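Local coordinates for protein transcriptional regulator fur family (Xanthomonas campestris pv. campestris, PDB 7DH8) that probably acts as a zinc-responsive Fur-family repressor, a homodimer that binds regulatory DNA and represses zinc-uptake genes when zinc is plentiful, at residues N25-A30 with F105-H110; R85-L90 with G94-L99; R135-Q140 with Q155-H160. One frame throughout, in Å; residues are numbered along the deposited sequence.

Contact 1: residues N25-A30 with F105-H110; sequences NSFVRA and FVACHH. With ZN (zinc ion), chain B.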
loop_
_atom_site.group_PDB
_atom_site.type_symbol
_atom_site.label_atom_id
_atom_site.label_comp_id
_atom_site.label_asym_id
_atom_site.label_seq_id
_atom_site.Cartn_x
_atom_site.Cartn_y
_atom_site.Cartn_z
ATOM N N ASN A 25 8.930 22.647 15.556
ATOM C CA ASN A 25 7.980 23.685 15.998
ATOM C C ASN A 25 7.871 24.601 14.772
ATOM O O ASN A 25 6.790 24.789 14.273
ATOM C CB ASN A 25 8.363 24.292 17.346
ATOM C CG ASN A 25 9.756 24.881 17.418
ATOM O OD1 ASN A 25 10.610 24.587 16.587
ATOM N ND2 ASN A 25 10.000 25.675 18.453
ATOM N N SER A 26 9.004 25.007 14.213
ATOM C CA SER A 26 9.011 25.841 12.983
ATOM C C SER A 26 8.191 25.209 11.853
ATOM O O SER A 26 7.464 25.936 11.216
ATOM C CB SER A 26 10.428 26.166 12.560
ATOM O OG SER A 26 11.166 26.673 13.663
ATOM N N PHE A 27 8.272 23.892 11.640
ATOM C CA PHE A 27 7.538 23.217 10.537
ATOM C C PHE A 27 6.056 23.575 10.505
ATOM O O PHE A 27 5.533 23.683 9.438
ATOM C CB PHE A 27 7.589 21.708 10.674
ATOM C CG PHE A 27 6.709 20.950 9.722
ATOM C CD1 PHE A 27 7.049 20.820 8.401
ATOM C CD2 PHE A 27 5.555 20.339 10.153
ATOM C CE1 PHE A 27 6.253 20.102 7.532
ATOM C CE2 PHE A 27 4.747 19.648 9.272
ATOM C CZ PHE A 27 5.107 19.517 7.966
ATOM N N VAL A 28 5.384 23.617 11.645
ATOM C CA VAL A 28 3.962 24.021 11.605
ATOM C C VAL A 28 3.918 25.414 10.990
ATOM O O VAL A 28 3.249 25.583 9.990
ATOM C CB VAL A 28 3.406 24.097 13.021
ATOM C CG1 VAL A 28 1.935 24.438 12.983
ATOM C CG2 VAL A 28 3.682 22.834 13.809
ATOM N N ARG A 29 4.720 26.346 11.534
ATOM C CA ARG A 29 4.779 27.754 11.036
ATOM C C ARG A 29 5.026 27.731 9.528
ATOM O O ARG A 29 4.383 28.440 8.833
ATOM C CB ARG A 29 5.800 28.623 11.774
ATOM C CG ARG A 29 5.832 28.501 13.293
ATOM C CD ARG A 29 4.685 27.849 14.038
ATOM N NE ARG A 29 3.795 28.741 14.767
ATOM C CZ ARG A 29 3.808 28.963 16.080
ATOM N NH1 ARG A 29 4.674 28.352 16.875
ATOM N NH2 ARG A 29 2.936 29.794 16.600
ATOM N N ALA A 30 5.956 26.931 9.053
ATOM C CA ALA A 30 6.118 26.782 7.601
ATOM C C ALA A 30 4.814 26.294 6.962
ATOM O O ALA A 30 4.476 26.793 5.921
ATOM C CB ALA A 30 7.226 25.816 7.359
ATOM N N PHE A 105 0.380 7.262 9.813
ATOM C CA PHE A 105 0.458 8.599 9.214
ATOM C C PHE A 105 1.803 9.218 9.505
ATOM O O PHE A 105 2.375 8.987 10.576
ATOM C CB PHE A 105 -0.624 9.507 9.762
ATOM C CG PHE A 105 -2.006 8.994 9.488
ATOM C CD1 PHE A 105 -2.582 8.078 10.333
ATOM C CD2 PHE A 105 -2.674 9.332 8.294
ATOM C CE1 PHE A 105 -3.854 7.578 10.074
ATOM C CE2 PHE A 105 -3.922 8.827 8.005
ATOM C CZ PHE A 105 -4.529 7.933 8.893
ATOM N N VAL A 106 2.296 10.046 8.581
ATOM C CA VAL A 106 3.599 10.694 8.724
ATOM C C VAL A 106 3.428 12.086 8.139
ATOM O O VAL A 106 2.607 12.296 7.237
ATOM C CB VAL A 106 4.799 9.948 8.013
ATOM C CG1 VAL A 106 5.260 8.695 8.735
ATOM C CG2 VAL A 106 4.488 9.636 6.490
ATOM N N ALA A 107 4.178 13.048 8.664
ATOM C CA ALA A 107 4.098 14.393 8.128
ATOM C C ALA A 107 4.885 14.451 6.824
ATOM O O ALA A 107 5.905 13.762 6.657
ATOM C CB ALA A 107 4.630 15.425 9.130
ATOM N N CYS A 108 4.391 15.239 5.877
ATOM C CA CYS A 108 5.173 15.425 4.661
ATOM C C CYS A 108 6.363 16.343 4.948
ATOM O O CYS A 108 6.202 17.455 5.468
ATOM C CB CYS A 108 4.334 15.993 3.527
ATOM S SG CYS A 108 5.357 16.333 1.978
ATOM N N HIS A 109 7.551 15.862 4.598
ATOM C CA HIS A 109 8.819 16.546 4.833
ATOM C C HIS A 109 8.924 17.852 4.019
ATOM O O HIS A 109 9.557 18.800 4.505
ATOM C CB HIS A 109 9.955 15.514 4.788
ATOM C CG HIS A 109 10.307 15.047 3.404
ATOM N ND1 HIS A 109 11.609 14.823 2.996
ATOM C CD2 HIS A 109 9.531 14.802 2.319
ATOM C CE1 HIS A 109 11.618 14.446 1.727
ATOM N NE2 HIS A 109 10.371 14.429 1.292
ATOM N N HIS A 110 8.320 17.932 2.800
ATOM C CA HIS A 110 8.217 19.158 2.004
ATOM C C HIS A 110 6.765 19.354 1.589
ATOM O O HIS A 110 6.246 18.649 0.707
ATOM C CB HIS A 110 9.158 18.913 0.831
ATOM C CG HIS A 110 10.589 19.162 1.192
ATOM N ND1 HIS A 110 11.020 20.378 1.685
ATOM C CD2 HIS A 110 11.663 18.334 1.232
ATOM C CE1 HIS A 110 12.305 20.297 1.984
ATOM N NE2 HIS A 110 12.719 19.068 1.723
HETATM ZN ZN ZN B . 5.156 14.522 1.010
#
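The ring of Phe27 meets the 105-110 segment obliquely, with the backbone carbonyl of Cys108 and the methyl group of Ala107 both at its outer end. This joins the first helix of the winged-helix domain, 25-35, to the end of the second wing strand, 104-107. Phe27 CE1 and CZ each lie 3.4 Å from Cys108 O, a weakly polar van der Waals contact of slightly positive C-H groups with the oxygen and not a hydrogen bond, while Phe27 CE2 lies 4.2 Å from Ala107 CB. CG is anti to the backbone N, and this chi1 of 171° sends the ring from the helix toward the 105-110 segment. A large flat side chain suits a place where it must meet both a carbonyl and a methyl. It also rests on Leu50 and Ala54 of helix 44-56, and Ala107 touches the same Ala54, so three elements converge on one aromatic group. A small methyl suits Ala107 because the ring and the helix both come close to it. Within the loop after the strand, His110 CD2 lies over one face of the His109 ring, 3.9 Å above its plane. Cys108 presents its carbonyl to Phe27, while its SG binds the zinc ion at 2.1 Å, together with His97, His116 and Glu131.

Contact 2: residues R85-L90 with G94-L99; sequences RALDFL and GFVHKL. With ZN (zinc ion), chain B.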
loop_
_atom_site.group_PDB
_atom_site.type_symbol
_atom_site.label_atom_id
_atom_site.label_comp_id
_atom_site.label_asym_id
_atom_site.label_seq_id
_atom_site.Cartn_x
_atom_site.Cartn_y
_atom_site.Cartn_z
ATOM N N ARG A 85 -11.466 14.855 11.200
ATOM C CA ARG A 85 -11.623 15.747 10.060
ATOM C C ARG A 85 -10.413 16.655 9.882
ATOM O O ARG A 85 -10.064 17.000 8.741
ATOM C CB ARG A 85 -12.901 16.558 10.202
ATOM C CG ARG A 85 -14.096 15.771 9.668
ATOM C CD ARG A 85 -15.349 16.618 9.609
ATOM N NE ARG A 85 -15.700 17.142 10.922
ATOM C CZ ARG A 85 -16.454 16.483 11.802
ATOM N NH1 ARG A 85 -16.919 15.273 11.492
ATOM N NH2 ARG A 85 -16.747 17.028 12.982
ATOM N N ALA A 86 -9.738 17.014 10.976
ATOM C CA ALA A 86 -8.469 17.727 10.849
ATOM C C ALA A 86 -7.429 16.863 10.133
ATOM O O ALA A 86 -6.718 17.336 9.228
ATOM C CB ALA A 86 -7.970 18.180 12.232
ATOM N N LEU A 87 -7.344 15.584 10.496
ATOM C CA LEU A 87 -6.480 14.661 9.762
ATOM C C LEU A 87 -6.843 14.577 8.276
ATOM O O LEU A 87 -5.954 14.634 7.416
ATOM C CB LEU A 87 -6.532 13.276 10.407
ATOM C CG LEU A 87 -5.556 12.209 9.890
ATOM C CD1 LEU A 87 -4.097 12.620 10.040
ATOM C CD2 LEU A 87 -5.787 10.947 10.655
ATOM N N ASP A 88 -8.130 14.408 7.940
ATOM C CA ASP A 88 -8.521 14.391 6.524
ATOM C C ASP A 88 -8.037 15.644 5.785
ATOM O O ASP A 88 -7.556 15.557 4.655
ATOM C CB ASP A 88 -10.036 14.310 6.378
ATOM C CG ASP A 88 -10.613 12.961 6.815
ATOM O OD1 ASP A 88 -9.945 11.921 6.691
ATOM O OD2 ASP A 88 -11.775 12.955 7.263
ATOM N N PHE A 89 -8.207 16.820 6.397
ATOM C CA PHE A 89 -7.764 18.059 5.779
ATOM C C PHE A 89 -6.274 18.008 5.493
ATOM O O PHE A 89 -5.833 18.293 4.372
ATOM C CB PHE A 89 -8.114 19.239 6.685
ATOM C CG PHE A 89 -7.374 20.493 6.356
ATOM C CD1 PHE A 89 -7.870 21.370 5.415
ATOM C CD2 PHE A 89 -6.169 20.792 6.983
ATOM C CE1 PHE A 89 -7.188 22.515 5.102
ATOM C CE2 PHE A 89 -5.477 21.938 6.675
ATOM C CZ PHE A 89 -5.989 22.808 5.737
ATOM N N LEU A 90 -5.481 17.618 6.499
ATOM C CA LEU A 90 -4.045 17.478 6.315
ATOM C C LEU A 90 -3.717 16.545 5.150
ATOM O O LEU A 90 -2.819 16.824 4.350
ATOM C CB LEU A 90 -3.408 16.988 7.622
ATOM C CG LEU A 90 -3.596 17.995 8.762
ATOM C CD1 LEU A 90 -3.058 17.445 10.086
ATOM C CD2 LEU A 90 -2.914 19.323 8.415
ATOM N N GLY A 94 -2.009 17.308 1.249
ATOM C CA GLY A 94 -0.659 16.804 1.126
ATOM C C GLY A 94 0.294 17.169 2.239
ATOM O O GLY A 94 1.510 17.054 2.037
ATOM N N PHE A 95 -0.199 17.593 3.404
ATOM C CA PHE A 95 0.682 17.840 4.542
ATOM C C PHE A 95 0.983 16.587 5.362
ATOM O O PHE A 95 1.919 16.600 6.154
ATOM C CB PHE A 95 0.079 18.917 5.453
ATOM C CG PHE A 95 -0.230 20.203 4.724
ATOM C CD1 PHE A 95 0.799 20.939 4.117
ATOM C CD2 PHE A 95 -1.530 20.673 4.625
ATOM C CE1 PHE A 95 0.531 22.116 3.452
ATOM C CE2 PHE A 95 -1.798 21.857 3.959
ATOM C CZ PHE A 95 -0.772 22.576 3.367
ATOM N N VAL A 96 0.197 15.531 5.206
ATOM C CA VAL A 96 0.349 14.286 5.961
ATOM C C VAL A 96 0.129 13.178 4.959
ATOM O O VAL A 96 -0.713 13.311 4.067
ATOM C CB VAL A 96 -0.672 14.204 7.108
ATOM C CG1 VAL A 96 -0.979 12.713 7.502
ATOM C CG2 VAL A 96 -0.213 15.067 8.320
ATOM N N HIS A 97 0.910 12.113 5.049
ATOM C CA HIS A 97 0.728 10.980 4.175
ATOM C C HIS A 97 0.221 9.827 5.006
ATOM O O HIS A 97 0.723 9.592 6.105
ATOM C CB HIS A 97 2.034 10.551 3.474
ATOM C CG HIS A 97 2.608 11.603 2.574
ATOM N ND1 HIS A 97 2.144 11.804 1.291
ATOM C CD2 HIS A 97 3.612 12.494 2.755
ATOM C CE1 HIS A 97 2.821 12.794 0.730
ATOM N NE2 HIS A 97 3.742 13.207 1.587
ATOM N N LYS A 98 -0.734 9.086 4.457
ATOM C CA LYS A 98 -1.114 7.826 5.050
ATOM C C LYS A 98 -0.317 6.731 4.371
ATOM O O LYS A 98 -0.364 6.599 3.142
ATOM C CB LYS A 98 -2.609 7.539 4.892
ATOM C CG LYS A 98 -3.035 6.236 5.703
ATOM C CD LYS A 98 -4.510 5.891 5.395
ATOM C CE LYS A 98 -4.875 4.443 5.807
ATOM N NZ LYS A 98 -6.376 4.213 5.676
ATOM N N LEU A 99 0.435 5.975 5.159
ATOM C CA LEU A 99 1.185 4.814 4.663
ATOM C C LEU A 99 0.262 3.603 4.666
ATOM O O LEU A 99 -0.102 3.098 5.725
ATOM C CB LEU A 99 2.391 4.563 5.547
ATOM C CG LEU A 99 3.324 5.792 5.521
ATOM C CD1 LEU A 99 4.486 5.594 6.485
ATOM C CD2 LEU A 99 3.806 6.111 4.048
HETATM ZN ZN ZN B . 5.156 14.522 1.010
#
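Leu90 O accepts two backbone N-H groups from the segment that follows its helix. The sound bond comes from Phe95 N at 2.9 Å; it approaches well out along the carbonyl (C=O...N 159°) and is tilted 16° from the carbonyl plane. The second, from Val96 N at 3.4 Å, is weak. Together with the approach of Gly94 N to Met91 O, the first bond defines a Schellman motif, which ends helix 80-92 and turns the chain into the first strand of the wing. Gly94 is the C-prime residue: its positive phi of 73° is easy for a residue without a side chain.

Next to this turn, Val96 fills the angle between helix and strand with its two branches. Its CG2, anti to the carbonyl carbon, faces Leu90, 3.8 Å from Leu90 CB and 4.1 Å from Leu90 CD1, the two side chains crossing at a slant. Its CG1, anti to the backbone N, faces Leu87 instead and reaches Leu87 CD1 at 4.0 Å, roughly at right angles. A beta-branched residue suits both the strand backbone and this double task. Leu90 CD2 in turn touches Phe95 CB at 4.2 Å. Phe105 of the second wing strand packs against Leu87 and Val96, while Leu90 rests on Val49 of helix 44-56, so the leucines and the valine belong to the hydrophobic core of the winged-helix domain.

Strand alternation gives the next residue the other outlook. His97 points away from the helix, and its NE2 binds, at 2.0 Å, the zinc ion that Cys108 also holds. Helix capping and apolar packing hold the backbone just before a metal ligand, which is consistent with zinc binding and the placing of the DNA-binding domain being coupled.

Contact 3: residues R135-Q140 with Q155-H160; sequences RDVVSQ and QTLEVH
Gln155 reaches from the strand to the helix and gives an N-H of its amide to a backbone carbonyl: Gln155 NE2 lies 3.0 Å from Val138 O, and the bond is nearly straight (N-H...O 163°). The side chain starts with CG anti to its own carbonyl carbon and then runs fully extended (chi2 -179°), a reach that bridges the gap between the two backbones. The acceptor lies close to the plane of the Gln155 amide, so the bond helps set how the group is turned. Its other end is less well provided for: Gln155 OE1 is buried with no polar partner in the model and lies 3.7 Å from Val138 CA and 3.8 Å from Val138 CG2.

The valine is divided between its neighbours. Val138 CG1, anti to the backbone N, lies 3.7 Å from Gln155 NE2, while CG2 turns to Leu157 CD1 at 3.8 Å, the valine and leucine crossing at about a right angle. The same leucine methyl marginally reaches Val137, and Leu157 also packs on Leu141 of the helix. Branched apolar side chains suit the layer between the axes of segments 135-140 and 155-160, 10.6 Å apart.

Strand 151-160 also pairs antiparallel with its counterpart in the second subunit, where Leu157 meets Leu157 of that chain. A helix laid on a sheet that continues across the interface is the arrangement of the C-terminal dimerisation domain of Fur-family regulators.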
loop_
_atom_site.group_PDB
_atom_site.type_symbol
_atom_site.label_atom_id
_atom_site.label_comp_id
_atom_site.label_asym_id
_atom_site.label_seq_id
_atom_site.Cartn_x
_atom_site.Cartn_y
_atom_site.Cartn_z
ATOM N N ARG A 135 10.349 11.432 -9.847
ATOM C CA ARG A 135 9.383 11.810 -10.855
ATOM C C ARG A 135 9.547 10.790 -11.973
ATOM O O ARG A 135 8.586 10.523 -12.695
ATOM C CB ARG A 135 9.613 13.217 -11.378
ATOM C CG ARG A 135 8.580 13.585 -12.421
ATOM C CD ARG A 135 8.847 14.909 -13.092
ATOM N NE ARG A 135 10.085 14.917 -13.852
ATOM C CZ ARG A 135 10.256 15.643 -14.955
ATOM N NH1 ARG A 135 9.255 16.391 -15.415
ATOM N NH2 ARG A 135 11.420 15.617 -15.599
ATOM N N ASP A 136 10.732 10.215 -12.156
ATOM C CA ASP A 136 10.868 9.194 -13.201
ATOM C C ASP A 136 9.991 7.966 -12.902
ATOM O O ASP A 136 9.304 7.435 -13.784
ATOM C CB ASP A 136 12.328 8.765 -13.360
ATOM C CG ASP A 136 13.217 9.841 -14.081
ATOM O OD1 ASP A 136 12.693 10.827 -14.653
ATOM O OD2 ASP A 136 14.458 9.685 -14.070
ATOM N N VAL A 137 10.046 7.478 -11.678
ATOM C CA VAL A 137 9.256 6.295 -11.310
ATOM C C VAL A 137 7.773 6.573 -11.441
ATOM O O VAL A 137 7.020 5.732 -11.965
ATOM C CB VAL A 137 9.604 5.819 -9.891
ATOM C CG1 VAL A 137 8.486 4.861 -9.346
ATOM C CG2 VAL A 137 10.959 5.108 -9.891
ATOM N N VAL A 138 7.315 7.735 -10.943
ATOM C CA VAL A 138 5.874 8.008 -10.964
ATOM C C VAL A 138 5.402 8.190 -12.412
ATOM O O VAL A 138 4.356 7.656 -12.808
ATOM C CB VAL A 138 5.585 9.233 -10.073
ATOM C CG1 VAL A 138 4.254 9.988 -10.462
ATOM C CG2 VAL A 138 5.643 8.828 -8.610
ATOM N N SER A 139 6.237 8.841 -13.245
ATOM C CA SER A 139 5.944 9.049 -14.663
ATOM C C SER A 139 5.890 7.739 -15.443
ATOM O O SER A 139 5.048 7.568 -16.342
ATOM C CB SER A 139 7.039 9.924 -15.300
ATOM O OG SER A 139 6.825 11.280 -14.997
ATOM N N GLN A 140 6.831 6.840 -15.175
ATOM C CA GLN A 140 6.814 5.539 -15.819
ATOM C C GLN A 140 5.530 4.794 -15.509
ATOM O O GLN A 140 4.889 4.271 -16.416
ATOM C CB GLN A 140 8.014 4.701 -15.409
ATOM C CG GLN A 140 9.195 4.947 -16.381
ATOM C CD GLN A 140 10.471 4.306 -15.821
ATOM O OE1 GLN A 140 10.771 3.144 -16.093
ATOM N NE2 GLN A 140 11.147 5.025 -14.948
ATOM N N GLN A 155 -0.554 7.365 -6.568
ATOM C CA GLN A 155 0.137 6.092 -6.430
ATOM C C GLN A 155 0.630 5.795 -5.026
ATOM O O GLN A 155 1.205 6.672 -4.379
ATOM C CB GLN A 155 1.379 6.123 -7.372
ATOM C CG GLN A 155 0.980 6.456 -8.839
ATOM C CD GLN A 155 2.214 6.444 -9.749
ATOM O OE1 GLN A 155 3.260 5.938 -9.359
ATOM N NE2 GLN A 155 2.095 7.005 -10.944
ATOM N N THR A 156 0.513 4.522 -4.611
ATOM C CA THR A 156 1.029 4.045 -3.340
ATOM C C THR A 156 2.307 3.307 -3.658
ATOM O O THR A 156 2.260 2.283 -4.351
ATOM C CB THR A 156 0.040 3.080 -2.668
ATOM O OG1 THR A 156 -1.144 3.786 -2.344
ATOM C CG2 THR A 156 0.668 2.525 -1.363
ATOM N N LEU A 157 3.445 3.836 -3.183
ATOM C CA LEU A 157 4.764 3.314 -3.497
ATOM C C LEU A 157 5.470 3.161 -2.152
ATOM O O LEU A 157 5.888 4.131 -1.512
ATOM C CB LEU A 157 5.557 4.222 -4.454
ATOM C CG LEU A 157 4.718 4.691 -5.679
ATOM C CD1 LEU A 157 5.417 5.922 -6.247
ATOM C CD2 LEU A 157 4.600 3.559 -6.686
ATOM N N GLU A 158 5.596 1.936 -1.694
ATOM C CA GLU A 158 6.204 1.733 -0.380
ATOM C C GLU A 158 7.218 0.609 -0.504
ATOM O O GLU A 158 6.864 -0.526 -0.808
ATOM C CB GLU A 158 5.120 1.444 0.642
ATOM C CG GLU A 158 4.056 2.589 0.680
ATOM C CD GLU A 158 2.882 2.375 1.674
ATOM O OE1 GLU A 158 2.737 1.300 2.259
ATOM O OE2 GLU A 158 2.090 3.319 1.832
ATOM N N VAL A 159 8.462 0.905 -0.234
ATOM C CA VAL A 159 9.514 -0.096 -0.362
ATOM C C VAL A 159 9.757 -0.681 1.015
ATOM O O VAL A 159 10.051 0.069 1.964
ATOM C CB VAL A 159 10.779 0.531 -0.967
ATOM C CG1 VAL A 159 11.903 -0.495 -1.030
ATOM C CG2 VAL A 159 10.447 1.070 -2.368
ATOM N N HIS A 160 9.701 -2.016 1.120
ATOM C CA HIS A 160 9.962 -2.698 2.384
ATOM C C HIS A 160 11.355 -3.323 2.430
ATOM O O HIS A 160 12.017 -3.532 1.411
ATOM C CB HIS A 160 8.925 -3.790 2.646
ATOM C CG HIS A 160 7.524 -3.339 2.383
ATOM N ND1 HIS A 160 6.782 -2.613 3.305
ATOM C CD2 HIS A 160 6.721 -3.523 1.298
ATOM C CE1 HIS A 160 5.582 -2.363 2.790
ATOM N NE2 HIS A 160 5.532 -2.883 1.565
#

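From the N terminus, helix 25-35 comes first; contact 1 closes a loop of 74 residues, more than half of it helix, when the chain reaches the end of strand 104-107. Within that loop contact 2 closes a short one, turning helix 80-92 into strand 96-99. The two strands are antiparallel neighbours in the wing, and both contacts supply a ligand to one zinc ion. Glu131, on strand 129-131, adds a ligand from the dimerisation domain, so the zinc ties the two domains together. Contact 3 follows in series, closing a helix-strand loop in that domain; its centre is about 22 Å from that of contact 1. Contacts 2 and 3 also touch, where the alpha carbon of Leu99 lies against the carboxylate of Glu158.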